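Alpha-pyrone synthesis polyketide synthase-like Pks18 (Mycobacterium tuberculosis, PDB 1TED) probably extends medium- and long-chain aliphatic acyl-CoA starters with malonyl-CoA units, as a type III polyketide synthase that makes tri- and tetraketide alpha-pyrones. Local coordinates at residues Pro70-Lys75 against Asn216-His221; Val94-Pro99 against Val207-Ala212. All coordinates share one frame; numbering follows the deposited sequence.

Overall arrangement
Contact 1 packs helix 68-74 on helix 215-223, while contact 2 sets the end of helix 92-95 and the turn that follows (94-99) against the loop 207-212, which joins strand 196-204 of the large mixed sheet to helix 215-223. Their centres are about 17 Å apart, and all four segments lie in the N-terminal chalcone synthase-type part of the chain. Both segments of contact 2 fall between those of contact 1 in sequence. The two meet where Asp217 OD2 accepts a probable hydrogen bond from Ala212 N, and both touch the bound myristic acid. They thus flank a fatty chain consistent with the substrate binding tunnel of this thiolase-fold enzyme.

Contact 1. Residues Pro70-Lys75 against Asn216-His221. With MYR (myristic acid), chain E.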
# COMPACT_ATOMS: atom_id res chain seq x y z
N PRO A 70 6.42 17.45 -31.68
CA PRO A 70 5.43 18.52 -31.85
C PRO A 70 3.97 18.05 -31.85
O PRO A 70 3.11 18.71 -31.25
CB PRO A 70 5.84 19.16 -33.17
CG PRO A 70 7.32 19.00 -33.16
CD PRO A 70 7.48 17.58 -32.69
N ARG A 71 3.69 16.93 -32.52
CA ARG A 71 2.32 16.40 -32.58
C ARG A 71 1.88 15.93 -31.20
O ARG A 71 0.87 16.38 -30.66
CB ARG A 71 2.26 15.20 -33.53
CG ARG A 71 2.82 15.43 -34.91
CD ARG A 71 2.86 14.13 -35.70
NE ARG A 71 4.00 14.09 -36.61
CZ ARG A 71 4.59 12.98 -37.03
NH1 ARG A 71 4.14 11.80 -36.61
NH2 ARG A 71 5.64 13.04 -37.84
N VAL A 72 2.67 15.02 -30.64
CA VAL A 72 2.40 14.45 -29.32
C VAL A 72 2.57 15.49 -28.22
O VAL A 72 2.91 15.15 -27.09
CB VAL A 72 3.33 13.24 -29.05
CG1 VAL A 72 4.78 13.69 -29.02
CG2 VAL A 72 2.96 12.56 -27.74
N TYR A 73 2.35 16.76 -28.54
CA TYR A 73 2.48 17.83 -27.55
C TYR A 73 1.38 18.85 -27.77
O TYR A 73 0.83 19.39 -26.80
CB TYR A 73 3.86 18.49 -27.63
CG TYR A 73 4.84 17.99 -26.59
CD1 TYR A 73 4.78 18.45 -25.27
CD2 TYR A 73 5.78 17.01 -26.90
CE1 TYR A 73 5.63 17.93 -24.29
CE2 TYR A 73 6.63 16.48 -25.93
CZ TYR A 73 6.55 16.95 -24.63
OH TYR A 73 7.37 16.40 -23.67
N GLN A 74 1.06 19.14 -29.03
CA GLN A 74 0.01 20.09 -29.30
C GLN A 74 -1.33 19.38 -29.09
O GLN A 74 -2.37 20.03 -28.99
CB GLN A 74 0.11 20.64 -30.73
CG GLN A 74 0.23 19.60 -31.82
CD GLN A 74 0.32 20.23 -33.21
OE1 GLN A 74 1.15 21.12 -33.45
NE2 GLN A 74 -0.53 19.77 -34.12
N LYS A 75 -1.29 18.06 -29.01
CA LYS A 75 -2.50 17.28 -28.80
C LYS A 75 -2.69 16.90 -27.32
O LYS A 75 -3.60 16.16 -26.98
CB LYS A 75 -2.48 16.02 -29.68
N ASN A 216 4.68 5.65 -26.34
CA ASN A 216 4.17 5.60 -24.98
C ASN A 216 5.03 6.43 -24.03
O ASN A 216 4.50 7.17 -23.20
CB ASN A 216 4.08 4.16 -24.48
CG ASN A 216 3.71 4.07 -23.01
OD1 ASN A 216 4.58 4.02 -22.15
ND2 ASN A 216 2.42 4.08 -22.72
N ASP A 217 6.34 6.31 -24.17
CA ASP A 217 7.26 7.06 -23.33
C ASP A 217 7.15 8.54 -23.66
O ASP A 217 7.06 9.37 -22.75
CB ASP A 217 8.69 6.59 -23.54
CG ASP A 217 9.56 6.80 -22.31
OD1 ASP A 217 9.42 6.02 -21.34
OD2 ASP A 217 10.36 7.76 -22.30
N VAL A 218 7.17 8.88 -24.94
CA VAL A 218 7.06 10.27 -25.37
C VAL A 218 5.75 10.87 -24.89
O VAL A 218 5.70 12.03 -24.48
CB VAL A 218 7.12 10.40 -26.91
CG1 VAL A 218 6.85 11.84 -27.32
CG2 VAL A 218 8.49 9.95 -27.43
N VAL A 219 4.69 10.06 -24.95
CA VAL A 219 3.36 10.49 -24.53
C VAL A 219 3.30 10.73 -23.02
O VAL A 219 2.77 11.74 -22.57
CB VAL A 219 2.29 9.43 -24.92
CG1 VAL A 219 0.96 9.74 -24.23
CG2 VAL A 219 2.11 9.43 -26.44
N ILE A 220 3.84 9.79 -22.25
CA ILE A 220 3.86 9.91 -20.80
C ILE A 220 4.65 11.15 -20.38
O ILE A 220 4.23 11.91 -19.50
CB ILE A 220 4.49 8.63 -20.17
CG1 ILE A 220 3.42 7.82 -19.47
CG2 ILE A 220 5.60 8.99 -19.22
CD1 ILE A 220 2.40 7.22 -20.40
N HIS A 221 5.79 11.37 -21.03
CA HIS A 221 6.63 12.51 -20.71
C HIS A 221 6.02 13.84 -21.14
O HIS A 221 6.50 14.90 -20.74
CB HIS A 221 8.01 12.33 -21.33
CG HIS A 221 8.86 11.32 -20.61
ND1 HIS A 221 10.09 11.63 -20.08
CD2 HIS A 221 8.66 10.01 -20.35
CE1 HIS A 221 10.61 10.56 -19.52
NE2 HIS A 221 9.76 9.56 -19.67
C1 MYR E . 9.33 16.43 -19.17
O1 MYR E . 9.18 17.65 -19.12
O2 MYR E . 9.37 15.88 -20.27
C2 MYR E . 9.48 15.61 -17.89
C3 MYR E . 8.27 14.70 -17.69
C4 MYR E . 8.39 13.90 -16.39
C5 MYR E . 7.21 12.95 -16.19
C6 MYR E . 7.15 11.85 -17.26
C7 MYR E . 8.30 10.84 -17.13
C8 MYR E . 8.18 9.99 -15.86
C9 MYR E . 6.91 9.13 -15.88
C10 MYR E . 6.74 8.40 -14.55
C11 MYR E . 5.44 7.58 -14.54
C12 MYR E . 5.24 6.89 -13.19
C13 MYR E . 3.90 6.15 -13.17
C14 MYR E . 3.66 5.48 -11.81
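Val72 meets Val218 and Val219 where helix 68-74 lies against helix 215-223, an example of two helices joined mainly by a few branched side chains. The axes of the short segments come within 9.7 Å and cross at -41°.

The apolar part rests on Val72, which holds CG1 between its backbone N and carbonyl carbon (chi1 63°), an arrangement that leaves its two methyls to meet different partners. CG1 presses on Val218 CG1 at 3.3 Å, tighter than usual van der Waals contact, and CG2 meets Val219 CG2 at 3.5 Å, also tight. Val219 turns its CB away from the other helix, yet this methyl still reaches across.

The polar part gathers largely at one carbonyl. His221 O lies obliquely to the ring of Tyr73, whose OH is 3.4 Å away. That carbonyl oxygen accepts a hydrogen bond from Arg81 NH2, and Tyr73 also packs on Gln49, Ala53 and Val56 of helix 49-57. Val72 O has a weak hydrogen bond with Ser222 OG.

The third kind of contact is with the myristic acid. Its C7 sits over the centre of one face of the His221 imidazole, 3.1 Å above the plane, and Ile220 CG2 lies 3.6 Å from its C9. At the carboxyl end, O2 is 3.1 Å from His221 O. His221 is a probable substrate-binding residue, by similarity.

The helix 215-223 therefore presents valines to helix 68-74 and an imidazole and an isoleucine to the fatty chain. Dispersion between methyls, with the weak bond at Val72 O, joins the helices, whereas polar groups collect round His221 O, close to the acid head. This division is consistent with one helix serving both as packing surface and as wall of the acyl site.

Contact 2. Residues Val94-Pro99 against Val207-Ala212; sequences VFRREP and VNAVFA. With MYR (myristic acid), chain E.
With chi1 at -109° and a bend at chi2 (54°), the side chain of Arg96 leaves its turn and carries its guanidinium to the loop around Ala209. The methyl of Ala209 lies at the edge of that flat group and in its plane, with CB 3.8 Å from Arg96 NE. Two carbonyl oxygens approach obliquely: Ala209 O is 3.6 Å from Arg96 NE, and Val207 O is 3.7 Å from Arg96 NH2. Both are too distant to count as hydrogen bonds; Arg105 NH1 donates to the two oxygens instead, while Arg96 NH2 makes a weak bond to Ser206 O.

On the ligand side, Phe211 CE1 comes to 3.1 Å from O2 of the myristic acid, which meets the ring obliquely, and the ring also meets that of His221 at about 55°. Further along the fatty chain, Asn208 O is 3.7 Å from C8.

The loop is thus a thin layer with arginines behind it and lipid in front. The turn side is probably held by long-range charge-dipole attraction together with packing of the Ala209 methyl; the other side is mixed, ring and backbone oxygen, where it borders the bound fatty acid, consistent with part of an acyl site.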
# COMPACT_ATOMS: atom_id res chain seq x y z
N VAL A 94 22.91 14.49 -17.73
CA VAL A 94 24.05 13.58 -17.76
C VAL A 94 23.69 12.36 -16.91
O VAL A 94 24.22 11.26 -17.10
CB VAL A 94 25.32 14.23 -17.16
CG1 VAL A 94 26.51 13.30 -17.33
CG2 VAL A 94 25.58 15.57 -17.84
N PHE A 95 22.75 12.57 -15.99
CA PHE A 95 22.25 11.55 -15.08
C PHE A 95 21.05 10.86 -15.72
O PHE A 95 20.82 9.66 -15.51
CB PHE A 95 21.82 12.23 -13.78
CG PHE A 95 21.08 11.33 -12.84
CD1 PHE A 95 21.76 10.37 -12.09
CD2 PHE A 95 19.71 11.47 -12.66
CE1 PHE A 95 21.08 9.56 -11.18
CE2 PHE A 95 19.02 10.67 -11.76
CZ PHE A 95 19.70 9.71 -11.01
N ARG A 96 20.29 11.63 -16.50
CA ARG A 96 19.10 11.16 -17.19
C ARG A 96 19.36 10.05 -18.18
O ARG A 96 18.49 9.22 -18.44
CB ARG A 96 18.43 12.32 -17.92
CG ARG A 96 17.13 12.78 -17.29
CD ARG A 96 17.31 13.11 -15.82
NE ARG A 96 16.02 13.20 -15.14
CZ ARG A 96 15.87 13.39 -13.84
NH1 ARG A 96 16.93 13.51 -13.06
NH2 ARG A 96 14.65 13.44 -13.31
N ARG A 97 20.57 10.03 -18.73
CA ARG A 97 20.93 9.03 -19.72
C ARG A 97 21.69 7.82 -19.20
O ARG A 97 22.00 6.91 -19.97
CB ARG A 97 21.73 9.69 -20.85
CG ARG A 97 20.90 10.60 -21.74
CD ARG A 97 21.65 10.97 -23.01
NE ARG A 97 22.53 12.13 -22.82
CZ ARG A 97 22.10 13.38 -22.74
NH1 ARG A 97 20.80 13.65 -22.82
NH2 ARG A 97 22.97 14.37 -22.57
N GLU A 98 21.97 7.79 -17.91
CA GLU A 98 22.70 6.66 -17.36
C GLU A 98 21.79 5.54 -16.88
O GLU A 98 20.66 5.78 -16.47
CB GLU A 98 23.57 7.10 -16.19
CG GLU A 98 24.59 8.15 -16.54
CD GLU A 98 25.69 8.22 -15.52
OE1 GLU A 98 25.37 8.39 -14.31
OE2 GLU A 98 26.87 8.11 -15.92
N PRO A 99 22.28 4.30 -16.95
CA PRO A 99 21.50 3.14 -16.51
C PRO A 99 21.68 2.88 -15.02
O PRO A 99 22.59 3.42 -14.39
CB PRO A 99 22.08 2.01 -17.35
CG PRO A 99 23.53 2.37 -17.39
CD PRO A 99 23.48 3.86 -17.68
N VAL A 207 10.79 13.10 -11.33
CA VAL A 207 11.90 12.36 -10.76
C VAL A 207 12.22 11.08 -11.54
O VAL A 207 13.32 10.53 -11.41
CB VAL A 207 11.60 12.03 -9.27
CG1 VAL A 207 12.23 10.73 -8.86
CG2 VAL A 207 12.12 13.14 -8.40
N ASN A 208 11.28 10.62 -12.36
CA ASN A 208 11.51 9.40 -13.13
C ASN A 208 11.72 9.65 -14.62
O ASN A 208 11.68 8.72 -15.42
CB ASN A 208 10.34 8.42 -12.94
CG ASN A 208 10.22 7.90 -11.51
OD1 ASN A 208 9.52 8.49 -10.68
ND2 ASN A 208 10.90 6.81 -11.21
N ALA A 209 11.96 10.91 -14.99
CA ALA A 209 12.19 11.27 -16.39
C ALA A 209 13.32 10.45 -17.02
O ALA A 209 14.39 10.28 -16.43
CB ALA A 209 12.51 12.75 -16.50
N VAL A 210 13.09 9.94 -18.23
CA VAL A 210 14.10 9.14 -18.92
C VAL A 210 14.23 9.51 -20.40
O VAL A 210 15.32 9.45 -20.97
CB VAL A 210 13.77 7.63 -18.79
CG1 VAL A 210 14.68 6.82 -19.66
CG2 VAL A 210 13.94 7.19 -17.34
N PHE A 211 13.11 9.89 -21.01
CA PHE A 211 13.06 10.28 -22.42
C PHE A 211 13.48 9.16 -23.37
O PHE A 211 14.49 9.27 -24.06
CB PHE A 211 13.92 11.53 -22.64
CG PHE A 211 13.43 12.75 -21.89
CD1 PHE A 211 12.34 13.49 -22.35
CD2 PHE A 211 14.04 13.15 -20.70
CE1 PHE A 211 11.87 14.59 -21.65
CE2 PHE A 211 13.58 14.25 -19.99
CZ PHE A 211 12.49 14.98 -20.47
N ALA A 212 12.70 8.09 -23.39
CA ALA A 212 12.97 6.95 -24.27
C ALA A 212 12.36 7.20 -25.66
O ALA A 212 11.61 8.16 -25.85
CB ALA A 212 12.39 5.68 -23.65
C1 MYR E . 9.33 16.43 -19.17
O1 MYR E . 9.18 17.65 -19.12
O2 MYR E . 9.37 15.88 -20.27
C2 MYR E . 9.48 15.61 -17.89
C3 MYR E . 8.27 14.70 -17.69
C4 MYR E . 8.39 13.90 -16.39
C5 MYR E . 7.21 12.95 -16.19
C6 MYR E . 7.15 11.85 -17.26
C7 MYR E . 8.30 10.84 -17.13
C8 MYR E . 8.18 9.99 -15.86
C9 MYR E . 6.91 9.13 -15.88
C10 MYR E . 6.74 8.40 -14.55
C11 MYR E . 5.44 7.58 -14.54
C12 MYR E . 5.24 6.89 -13.19
C13 MYR E . 3.90 6.15 -13.17
C14 MYR E . 3.66 5.48 -11.81